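Halogenase (Chondromyces crocatus, PDB 3E1T) probably catalyses the flavin-dependent chlorination of a chondrochloren precursor, as an FAD-dependent halogenase of a new variant type. Local coordinates at residues V182-V190 with Y359-D367; A214-Y222 with S231-E239. One frame throughout, in Å; residues are numbered along the deposited sequence.

Contact 1 of 2, residues V182-V190 with Y359-D367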
loop_
_atom_site.group_PDB
_atom_site.type_symbol
_atom_site.label_atom_id
_atom_site.label_comp_id
_atom_site.label_asym_id
_atom_site.label_seq_id
_atom_site.Cartn_x
_atom_site.Cartn_y
_atom_site.Cartn_z
ATOM N N VAL A 182 8.962 -9.012 9.174
ATOM C CA VAL A 182 9.966 -9.722 8.377
ATOM C C VAL A 182 10.108 -9.004 7.026
ATOM O O VAL A 182 9.140 -8.877 6.304
ATOM C CB VAL A 182 9.538 -11.210 8.168
ATOM C CG1 VAL A 182 10.455 -11.935 7.197
ATOM C CG2 VAL A 182 9.515 -11.965 9.528
ATOM N N TYR A 183 11.306 -8.506 6.724
ATOM C CA TYR A 183 11.565 -7.782 5.487
ATOM C C TYR A 183 11.762 -8.706 4.284
ATOM O O TYR A 183 12.376 -9.762 4.397
ATOM C CB TYR A 183 12.761 -6.825 5.661
ATOM C CG TYR A 183 12.503 -5.783 6.714
ATOM C CD1 TYR A 183 11.884 -4.577 6.387
ATOM C CD2 TYR A 183 12.842 -6.012 8.051
ATOM C CE1 TYR A 183 11.622 -3.607 7.360
ATOM C CE2 TYR A 183 12.585 -5.039 9.038
ATOM C CZ TYR A 183 11.971 -3.848 8.676
ATOM O OH TYR A 183 11.712 -2.882 9.619
ATOM N N SER A 184 11.198 -8.307 3.148
ATOM C CA SER A 184 11.429 -8.969 1.870
ATOM C C SER A 184 12.813 -8.651 1.358
ATOM O O SER A 184 13.210 -7.488 1.341
ATOM C CB SER A 184 10.431 -8.475 0.834
ATOM O OG SER A 184 10.823 -8.889 -0.476
ATOM N N ARG A 185 13.532 -9.674 0.904
ATOM C CA ARG A 185 14.839 -9.447 0.273
ATOM C C ARG A 185 14.733 -9.022 -1.207
ATOM O O ARG A 185 15.674 -8.462 -1.775
ATOM C CB ARG A 185 15.737 -10.675 0.445
ATOM C CG ARG A 185 16.023 -10.969 1.903
ATOM C CD ARG A 185 17.053 -12.082 2.108
ATOM N NE ARG A 185 16.704 -12.897 3.276
ATOM C CZ ARG A 185 16.889 -12.548 4.551
ATOM N NH1 ARG A 185 17.441 -11.378 4.869
ATOM N NH2 ARG A 185 16.516 -13.380 5.520
ATOM N N PHE A 186 13.582 -9.265 -1.820
ATOM C CA PHE A 186 13.361 -8.885 -3.214
ATOM C C PHE A 186 13.168 -7.385 -3.389
ATOM O O PHE A 186 13.818 -6.773 -4.223
ATOM C CB PHE A 186 12.164 -9.629 -3.807
ATOM C CG PHE A 186 12.061 -9.495 -5.310
ATOM C CD1 PHE A 186 12.783 -10.342 -6.143
ATOM C CD2 PHE A 186 11.271 -8.499 -5.883
ATOM C CE1 PHE A 186 12.709 -10.208 -7.534
ATOM C CE2 PHE A 186 11.190 -8.344 -7.264
ATOM C CZ PHE A 186 11.913 -9.210 -8.096
ATOM N N PHE A 187 12.239 -6.807 -2.624
ATOM C CA PHE A 187 11.910 -5.394 -2.734
ATOM C C PHE A 187 12.790 -4.548 -1.814
ATOM O O PHE A 187 12.301 -3.746 -1.020
ATOM C CB PHE A 187 10.414 -5.175 -2.451
ATOM C CG PHE A 187 9.504 -5.940 -3.387
ATOM C CD1 PHE A 187 9.288 -5.495 -4.687
ATOM C CD2 PHE A 187 8.903 -7.114 -2.978
ATOM C CE1 PHE A 187 8.469 -6.204 -5.559
ATOM C CE2 PHE A 187 8.068 -7.825 -3.831
ATOM C CZ PHE A 187 7.843 -7.348 -5.131
ATOM N N GLN A 188 14.100 -4.726 -1.953
ATOM C CA GLN A 188 15.087 -4.027 -1.139
ATOM C C GLN A 188 15.429 -2.711 -1.827
ATOM O O GLN A 188 16.535 -2.524 -2.354
ATOM C CB GLN A 188 16.326 -4.908 -0.982
ATOM C CG GLN A 188 17.187 -4.599 0.230
ATOM C CD GLN A 188 18.172 -5.723 0.520
ATOM O OE1 GLN A 188 17.772 -6.856 0.814
ATOM N NE2 GLN A 188 19.466 -5.424 0.412
ATOM N N ASN A 189 14.449 -1.809 -1.823
ATOM C CA ASN A 189 14.499 -0.583 -2.597
ATOM C C ASN A 189 14.330 0.620 -1.679
ATOM O O ASN A 189 13.822 0.488 -0.559
ATOM C CB ASN A 189 13.373 -0.553 -3.641
ATOM C CG ASN A 189 13.252 -1.840 -4.449
ATOM O OD1 ASN A 189 12.153 -2.197 -4.897
ATOM N ND2 ASN A 189 14.371 -2.526 -4.665
ATOM N N VAL A 190 14.772 1.781 -2.157
ATOM C CA VAL A 190 14.517 3.046 -1.500
ATOM C C VAL A 190 13.834 3.983 -2.495
ATOM O O VAL A 190 14.210 4.030 -3.672
ATOM C CB VAL A 190 15.813 3.690 -0.952
ATOM C CG1 VAL A 190 16.467 2.770 0.063
ATOM C CG2 VAL A 190 16.779 3.977 -2.083
ATOM N N TYR A 359 2.073 -9.430 -4.140
ATOM C CA TYR A 359 3.475 -9.798 -3.982
ATOM C C TYR A 359 3.946 -10.638 -5.167
ATOM O O TYR A 359 4.947 -10.326 -5.805
ATOM C CB TYR A 359 3.730 -10.560 -2.663
ATOM C CG TYR A 359 5.222 -10.634 -2.303
ATOM C CD1 TYR A 359 5.783 -9.720 -1.420
ATOM C CD2 TYR A 359 6.068 -11.592 -2.879
ATOM C CE1 TYR A 359 7.133 -9.762 -1.097
ATOM C CE2 TYR A 359 7.431 -11.645 -2.555
ATOM C CZ TYR A 359 7.953 -10.718 -1.665
ATOM O OH TYR A 359 9.287 -10.734 -1.321
ATOM N N GLN A 360 3.205 -11.702 -5.440
ATOM C CA GLN A 360 3.521 -12.642 -6.494
ATOM C C GLN A 360 3.567 -11.965 -7.842
ATOM O O GLN A 360 4.503 -12.179 -8.610
ATOM C CB GLN A 360 2.492 -13.771 -6.516
ATOM C CG GLN A 360 2.715 -14.762 -5.419
ATOM C CD GLN A 360 3.931 -15.603 -5.689
ATOM O OE1 GLN A 360 3.880 -16.525 -6.504
ATOM N NE2 GLN A 360 5.032 -15.295 -5.021
ATOM N N PHE A 361 2.562 -11.147 -8.126
ATOM C CA PHE A 361 2.494 -10.481 -9.411
ATOM C C PHE A 361 3.603 -9.450 -9.590
ATOM O O PHE A 361 4.111 -9.279 -10.706
ATOM C CB PHE A 361 1.133 -9.833 -9.611
ATOM C CG PHE A 361 1.028 -9.047 -10.883
ATOM C CD1 PHE A 361 1.011 -9.697 -12.119
ATOM C CD2 PHE A 361 0.971 -7.668 -10.854
ATOM C CE1 PHE A 361 0.935 -8.970 -13.301
ATOM C CE2 PHE A 361 0.893 -6.936 -12.029
ATOM C CZ PHE A 361 0.868 -7.590 -13.255
ATOM N N LEU A 362 3.963 -8.747 -8.511
ATOM C CA LEU A 362 4.991 -7.710 -8.606
ATOM C C LEU A 362 6.391 -8.282 -8.806
ATOM O O LEU A 362 7.200 -7.649 -9.474
ATOM C CB LEU A 362 4.971 -6.754 -7.413
ATOM C CG LEU A 362 3.759 -5.824 -7.194
ATOM C CD1 LEU A 362 4.183 -4.688 -6.272
ATOM C CD2 LEU A 362 3.150 -5.259 -8.453
ATOM N N VAL A 363 6.686 -9.434 -8.191
ATOM C CA VAL A 363 7.948 -10.160 -8.430
ATOM C C VAL A 363 8.032 -10.462 -9.939
ATOM O O VAL A 363 9.022 -10.113 -10.586
ATOM C CB VAL A 363 8.090 -11.480 -7.574
ATOM C CG1 VAL A 363 9.332 -12.324 -8.019
ATOM C CG2 VAL A 363 8.200 -11.181 -6.073
ATOM N N ALA A 364 6.985 -11.069 -10.506
ATOM C CA ALA A 364 6.969 -11.355 -11.953
ATOM C C ALA A 364 7.038 -10.082 -12.820
ATOM O O ALA A 364 7.689 -10.086 -13.871
ATOM C CB ALA A 364 5.758 -12.236 -12.340
ATOM N N PHE A 365 6.400 -8.994 -12.367
ATOM C CA PHE A 365 6.423 -7.723 -13.095
ATOM C C PHE A 365 7.808 -7.072 -13.105
ATOM O O PHE A 365 8.251 -6.571 -14.147
ATOM C CB PHE A 365 5.376 -6.738 -12.554
ATOM C CG PHE A 365 5.127 -5.569 -13.462
ATOM C CD1 PHE A 365 4.451 -5.739 -14.673
ATOM C CD2 PHE A 365 5.573 -4.303 -13.128
ATOM C CE1 PHE A 365 4.224 -4.659 -15.519
ATOM C CE2 PHE A 365 5.336 -3.224 -13.972
ATOM C CZ PHE A 365 4.665 -3.411 -15.170
ATOM N N TYR A 366 8.476 -7.056 -11.951
ATOM C CA TYR A 366 9.878 -6.642 -11.884
ATOM C C TYR A 366 10.775 -7.507 -12.797
ATOM O O TYR A 366 11.642 -6.982 -13.494
ATOM C CB TYR A 366 10.387 -6.718 -10.448
ATOM C CG TYR A 366 10.258 -5.431 -9.659
ATOM C CD1 TYR A 366 9.040 -5.033 -9.128
ATOM C CD2 TYR A 366 11.367 -4.609 -9.449
ATOM C CE1 TYR A 366 8.928 -3.829 -8.383
ATOM C CE2 TYR A 366 11.270 -3.439 -8.713
ATOM C CZ TYR A 366 10.040 -3.060 -8.177
ATOM O OH TYR A 366 9.947 -1.883 -7.468
ATOM N N ASP A 367 10.550 -8.821 -12.769
ATOM C CA ASP A 367 11.265 -9.798 -13.608
ATOM C C ASP A 367 11.118 -9.532 -15.110
ATOM O O ASP A 367 12.035 -9.801 -15.863
ATOM C CB ASP A 367 10.815 -11.231 -13.279
ATOM C CG ASP A 367 11.521 -12.303 -14.142
ATOM O OD1 ASP A 367 12.549 -12.871 -13.704
ATOM O OD2 ASP A 367 11.038 -12.577 -15.262
#

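Contact 2 of 2, residues A214-Y222 with S231-E239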
loop_
_atom_site.group_PDB
_atom_site.type_symbol
_atom_site.label_atom_id
_atom_site.label_comp_id
_atom_site.label_asym_id
_atom_site.label_seq_id
_atom_site.Cartn_x
_atom_site.Cartn_y
_atom_site.Cartn_z
ATOM N N ALA A 214 10.788 2.695 -16.125
ATOM C CA ALA A 214 12.055 2.059 -15.793
ATOM C C ALA A 214 13.240 2.754 -16.470
ATOM O O ALA A 214 13.137 3.208 -17.616
ATOM C CB ALA A 214 12.009 0.597 -16.189
ATOM N N PHE A 215 14.350 2.860 -15.745
ATOM C CA PHE A 215 15.625 3.318 -16.310
ATOM C C PHE A 215 16.749 2.455 -15.747
ATOM O O PHE A 215 16.472 1.410 -15.149
ATOM C CB PHE A 215 15.850 4.814 -16.085
ATOM C CG PHE A 215 16.120 5.202 -14.653
ATOM C CD1 PHE A 215 17.370 5.710 -14.287
ATOM C CD2 PHE A 215 15.125 5.096 -13.681
ATOM C CE1 PHE A 215 17.631 6.099 -12.989
ATOM C CE2 PHE A 215 15.376 5.484 -12.359
ATOM C CZ PHE A 215 16.631 5.981 -12.013
ATOM N N GLN A 216 18.010 2.852 -15.934
ATOM C CA GLN A 216 19.100 1.915 -15.634
ATOM C C GLN A 216 19.228 1.564 -14.153
ATOM O O GLN A 216 19.671 0.466 -13.813
ATOM C CB GLN A 216 20.452 2.394 -16.168
ATOM C CG GLN A 216 21.457 1.256 -16.240
ATOM C CD GLN A 216 22.763 1.634 -16.873
ATOM O OE1 GLN A 216 23.198 0.982 -17.826
ATOM N NE2 GLN A 216 23.416 2.679 -16.346
ATOM N N ASP A 217 18.882 2.509 -13.281
ATOM C CA ASP A 217 19.093 2.341 -11.834
ATOM C C ASP A 217 17.792 2.105 -11.040
ATOM O O ASP A 217 17.802 2.103 -9.802
ATOM C CB ASP A 217 19.868 3.536 -11.263
ATOM C CG ASP A 217 21.370 3.469 -11.557
ATOM O OD1 ASP A 217 21.836 2.496 -12.176
ATOM O OD2 ASP A 217 22.092 4.388 -11.136
ATOM N N GLY A 218 16.687 1.890 -11.741
ATOM C CA GLY A 218 15.398 1.678 -11.075
ATOM C C GLY A 218 14.248 2.167 -11.904
ATOM O O GLY A 218 14.234 1.975 -13.118
ATOM N N TRP A 219 13.275 2.800 -11.259
ATOM C CA TRP A 219 12.115 3.307 -11.977
ATOM C C TRP A 219 11.511 4.533 -11.312
ATOM O O TRP A 219 11.721 4.771 -10.126
ATOM C CB TRP A 219 11.049 2.210 -12.197
ATOM C CG TRP A 219 10.433 1.652 -10.934
ATOM C CD1 TRP A 219 10.944 0.667 -10.142
ATOM C CD2 TRP A 219 9.178 2.029 -10.345
ATOM N NE1 TRP A 219 10.093 0.414 -9.086
ATOM C CE2 TRP A 219 9.006 1.240 -9.184
ATOM C CE3 TRP A 219 8.197 2.971 -10.671
ATOM C CZ2 TRP A 219 7.892 1.364 -8.346
ATOM C CZ3 TRP A 219 7.081 3.092 -9.845
ATOM C CH2 TRP A 219 6.938 2.289 -8.693
ATOM N N PHE A 220 10.773 5.309 -12.102
ATOM C CA PHE A 220 10.120 6.527 -11.640
ATOM C C PHE A 220 8.611 6.353 -11.615
ATOM O O PHE A 220 8.045 5.664 -12.470
ATOM C CB PHE A 220 10.437 7.683 -12.595
ATOM C CG PHE A 220 11.628 8.493 -12.212
ATOM C CD1 PHE A 220 11.507 9.532 -11.293
ATOM C CD2 PHE A 220 12.862 8.252 -12.803
ATOM C CE1 PHE A 220 12.613 10.304 -10.938
ATOM C CE2 PHE A 220 13.979 9.007 -12.465
ATOM C CZ PHE A 220 13.860 10.046 -11.536
ATOM N N TRP A 221 7.955 6.972 -10.641
ATOM C CA TRP A 221 6.531 7.264 -10.775
ATOM C C TRP A 221 6.334 8.745 -11.068
ATOM O O TRP A 221 7.185 9.576 -10.723
ATOM C CB TRP A 221 5.715 6.823 -9.552
ATOM C CG TRP A 221 5.796 7.733 -8.341
ATOM C CD1 TRP A 221 5.157 8.928 -8.164
ATOM C CD2 TRP A 221 6.520 7.484 -7.121
ATOM N NE1 TRP A 221 5.461 9.459 -6.926
ATOM C CE2 TRP A 221 6.284 8.586 -6.262
ATOM C CE3 TRP A 221 7.360 6.447 -6.681
ATOM C CZ2 TRP A 221 6.848 8.676 -4.985
ATOM C CZ3 TRP A 221 7.912 6.529 -5.403
ATOM C CH2 TRP A 221 7.660 7.648 -4.570
ATOM N N TYR A 222 5.208 9.063 -11.702
ATOM C CA TYR A 222 4.885 10.420 -12.167
ATOM C C TYR A 222 3.373 10.535 -12.067
ATOM O O TYR A 222 2.651 10.040 -12.925
ATOM C CB TYR A 222 5.335 10.614 -13.620
ATOM C CG TYR A 222 5.211 12.038 -14.168
ATOM C CD1 TYR A 222 6.279 12.927 -14.079
ATOM C CD2 TYR A 222 4.045 12.477 -14.805
ATOM C CE1 TYR A 222 6.190 14.227 -14.589
ATOM C CE2 TYR A 222 3.945 13.797 -15.336
ATOM C CZ TYR A 222 5.022 14.657 -15.216
ATOM O OH TYR A 222 4.973 15.949 -15.719
ATOM N N SER A 231 3.506 14.622 -8.398
ATOM C CA SER A 231 4.345 13.815 -7.501
ATOM C C SER A 231 5.310 12.996 -8.337
ATOM O O SER A 231 4.897 12.333 -9.279
ATOM C CB SER A 231 3.469 12.875 -6.671
ATOM O OG SER A 231 4.255 11.912 -5.991
ATOM N N VAL A 232 6.592 13.042 -8.007
ATOM C CA VAL A 232 7.607 12.372 -8.811
ATOM C C VAL A 232 8.623 11.683 -7.910
ATOM O O VAL A 232 9.268 12.323 -7.064
ATOM C CB VAL A 232 8.348 13.339 -9.784
ATOM C CG1 VAL A 232 9.350 12.561 -10.651
ATOM C CG2 VAL A 232 7.349 14.088 -10.695
ATOM N N GLY A 233 8.780 10.381 -8.110
ATOM C CA GLY A 233 9.646 9.595 -7.246
ATOM C C GLY A 233 10.476 8.592 -7.997
ATOM O O GLY A 233 9.989 7.965 -8.946
ATOM N N ALA A 234 11.734 8.465 -7.582
ATOM C CA ALA A 234 12.643 7.442 -8.094
ATOM C C ALA A 234 12.736 6.314 -7.067
ATOM O O ALA A 234 12.958 6.562 -5.869
ATOM C CB ALA A 234 14.004 8.034 -8.355
ATOM N N VAL A 235 12.495 5.092 -7.537
ATOM C CA VAL A 235 12.608 3.890 -6.718
ATOM C C VAL A 235 13.899 3.210 -7.200
ATOM O O VAL A 235 13.966 2.723 -8.335
ATOM C CB VAL A 235 11.383 2.955 -6.885
ATOM C CG1 VAL A 235 11.568 1.658 -6.113
ATOM C CG2 VAL A 235 10.067 3.670 -6.453
ATOM N N VAL A 236 14.923 3.224 -6.345
ATOM C CA VAL A 236 16.255 2.713 -6.683
ATOM C C VAL A 236 16.709 1.667 -5.636
ATOM O O VAL A 236 15.952 1.342 -4.725
ATOM C CB VAL A 236 17.275 3.890 -6.855
ATOM C CG1 VAL A 236 16.839 4.835 -8.004
ATOM C CG2 VAL A 236 17.433 4.695 -5.571
ATOM N N SER A 237 17.917 1.123 -5.785
ATOM C CA SER A 237 18.432 0.131 -4.848
ATOM C C SER A 237 18.733 0.741 -3.482
ATOM O O SER A 237 19.208 1.874 -3.384
ATOM C CB SER A 237 19.693 -0.544 -5.397
ATOM O OG SER A 237 20.844 0.239 -5.098
ATOM N N ARG A 238 18.466 -0.037 -2.434
ATOM C CA ARG A 238 18.858 0.310 -1.070
ATOM C C ARG A 238 20.340 0.693 -0.982
ATOM O O ARG A 238 20.711 1.583 -0.221
ATOM C CB ARG A 238 18.555 -0.853 -0.114
ATOM C CG ARG A 238 18.593 -0.452 1.358
ATOM C CD ARG A 238 18.456 -1.640 2.324
ATOM N NE ARG A 238 18.164 -1.156 3.676
ATOM C CZ ARG A 238 19.086 -0.757 4.551
ATOM N NH1 ARG A 238 20.375 -0.800 4.237
ATOM N NH2 ARG A 238 18.720 -0.317 5.747
ATOM N N GLU A 239 21.176 0.016 -1.767
ATOM C CA GLU A 239 22.628 0.274 -1.791
ATOM C C GLU A 239 22.970 1.665 -2.326
ATOM O O GLU A 239 23.901 2.315 -1.842
ATOM C CB GLU A 239 23.352 -0.796 -2.614
ATOM C CG GLU A 239 23.327 -2.189 -1.993
ATOM C CD GLU A 239 21.924 -2.772 -1.916
ATOM O OE1 GLU A 239 21.267 -2.892 -2.978
ATOM O OE2 GLU A 239 21.479 -3.106 -0.789
HETATM O O HOH W 1 19.927 1.808 -8.028
#

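Contact 1 of 2, residues V182-V190 with Y359-D367
F187 turns its ring edge toward two tyrosines at once: its CE2 lies 3.5 Å above the Y359 plane, offset toward the rim, while the edge on its CE1 side is directed at the face of Y366. Both pairs are T-shaped, with planes at 86° for Y359 and 81° for Y366. One face of F187 is covered by its neighbour F186, whose CD2 sits over the ring centre. F186 in turn carries V363 CG1 over a face as a CH-pi contact, 4.2 Å from the ring centroid, and directs its own edge at Y366 in an offset edge-to-face pair. Between the tyrosines, F187 CZ meets the L362 side chain, 3.7 Å from L362 CB. With CG anti to its backbone N (chi1 -165°), Y359 reaches from the helix across to the loop, where its OH accepts a hydrogen bond from S184 OG, 2.5 Å away; the same hydroxyl also bonds Q463 O. S184 OG receives weak bonds from the amides of F186 and F187, tying the tyrosine to the turn that presents both phenylalanines. A leucine in place of Y359 would probably leave S184 OG without its acceptor and the edge of F187 without the aromatic face it meets. At the far end, Y366 OH bonds D309 OD2. Together F186, F187, Y359 and Y366 form a buried aromatic cluster, packing the loop between strands 181-183 and 189-197 against helix 340-368.

Contact 2 of 2, residues A214-Y222 with S231-E239
V235 and W221 bury the most surface here, and they meet each other where V235 CG2 approaches W221 CZ3 at the indole edge, 3.7 Å away. The same methyl lies over the W219 ring, offset toward the rim, and V235 CB stands over the five-membered ring of W219 in a CH-pi contact, 3.8 Å from its centroid. V235 and W219 run side by side, pointing the same way, as a hydrogen-bonded pair whose V235 N to W219 O bond is 2.7 Å long and almost straight at 178°. The third residue, G233, packs under the W221 ring. Its CA sits over the centre of the six-membered ring, 3.5 Å from the centroid, where a side chain would collide with CZ2. W221 reaches across the neighbouring strand because CG stands between its backbone N and carbonyl carbon (chi1 78°). NE1 then donates to S231 OG, 2.9 Å away and in the indole plane, which fixes the rotation of the ring; that hydroxyl also bonds E48 OE2. On the other face of the sheet, A234 CB covers one face of F220. Strands 218-224 and 229-237 thus form an antiparallel beta hairpin with alternating hydrogen-bonded and non-hydrogen-bonded pairs, and W221 is part of the FAD pocket, its side chain about 4 Å from the cofactor at the nearest atoms.

How the contacts relate
Both contacts are buried, but they hold different levels of the fold. Contact 1 packs a loop against a helix distant in sequence, mainly through aromatic rings; contact 2 joins successive strands of a hairpin, with regular backbone bonds beneath its side-chain packing. The hairpin is nested within the chain loop closed by contact 1. Strands 189-197 and 229-237 are neighbours in one sheet, and V190 N lies 2.9 Å from V236 O, a probable hydrogen bond. A second probable hydrogen bond joins Y366 OH to W219 NE1, so a polar link runs from the aromatic cluster to the hairpin's W219. Contact 2 touches FAD directly, whereas the N189 side chain of contact 1 stays about 8 Å from it.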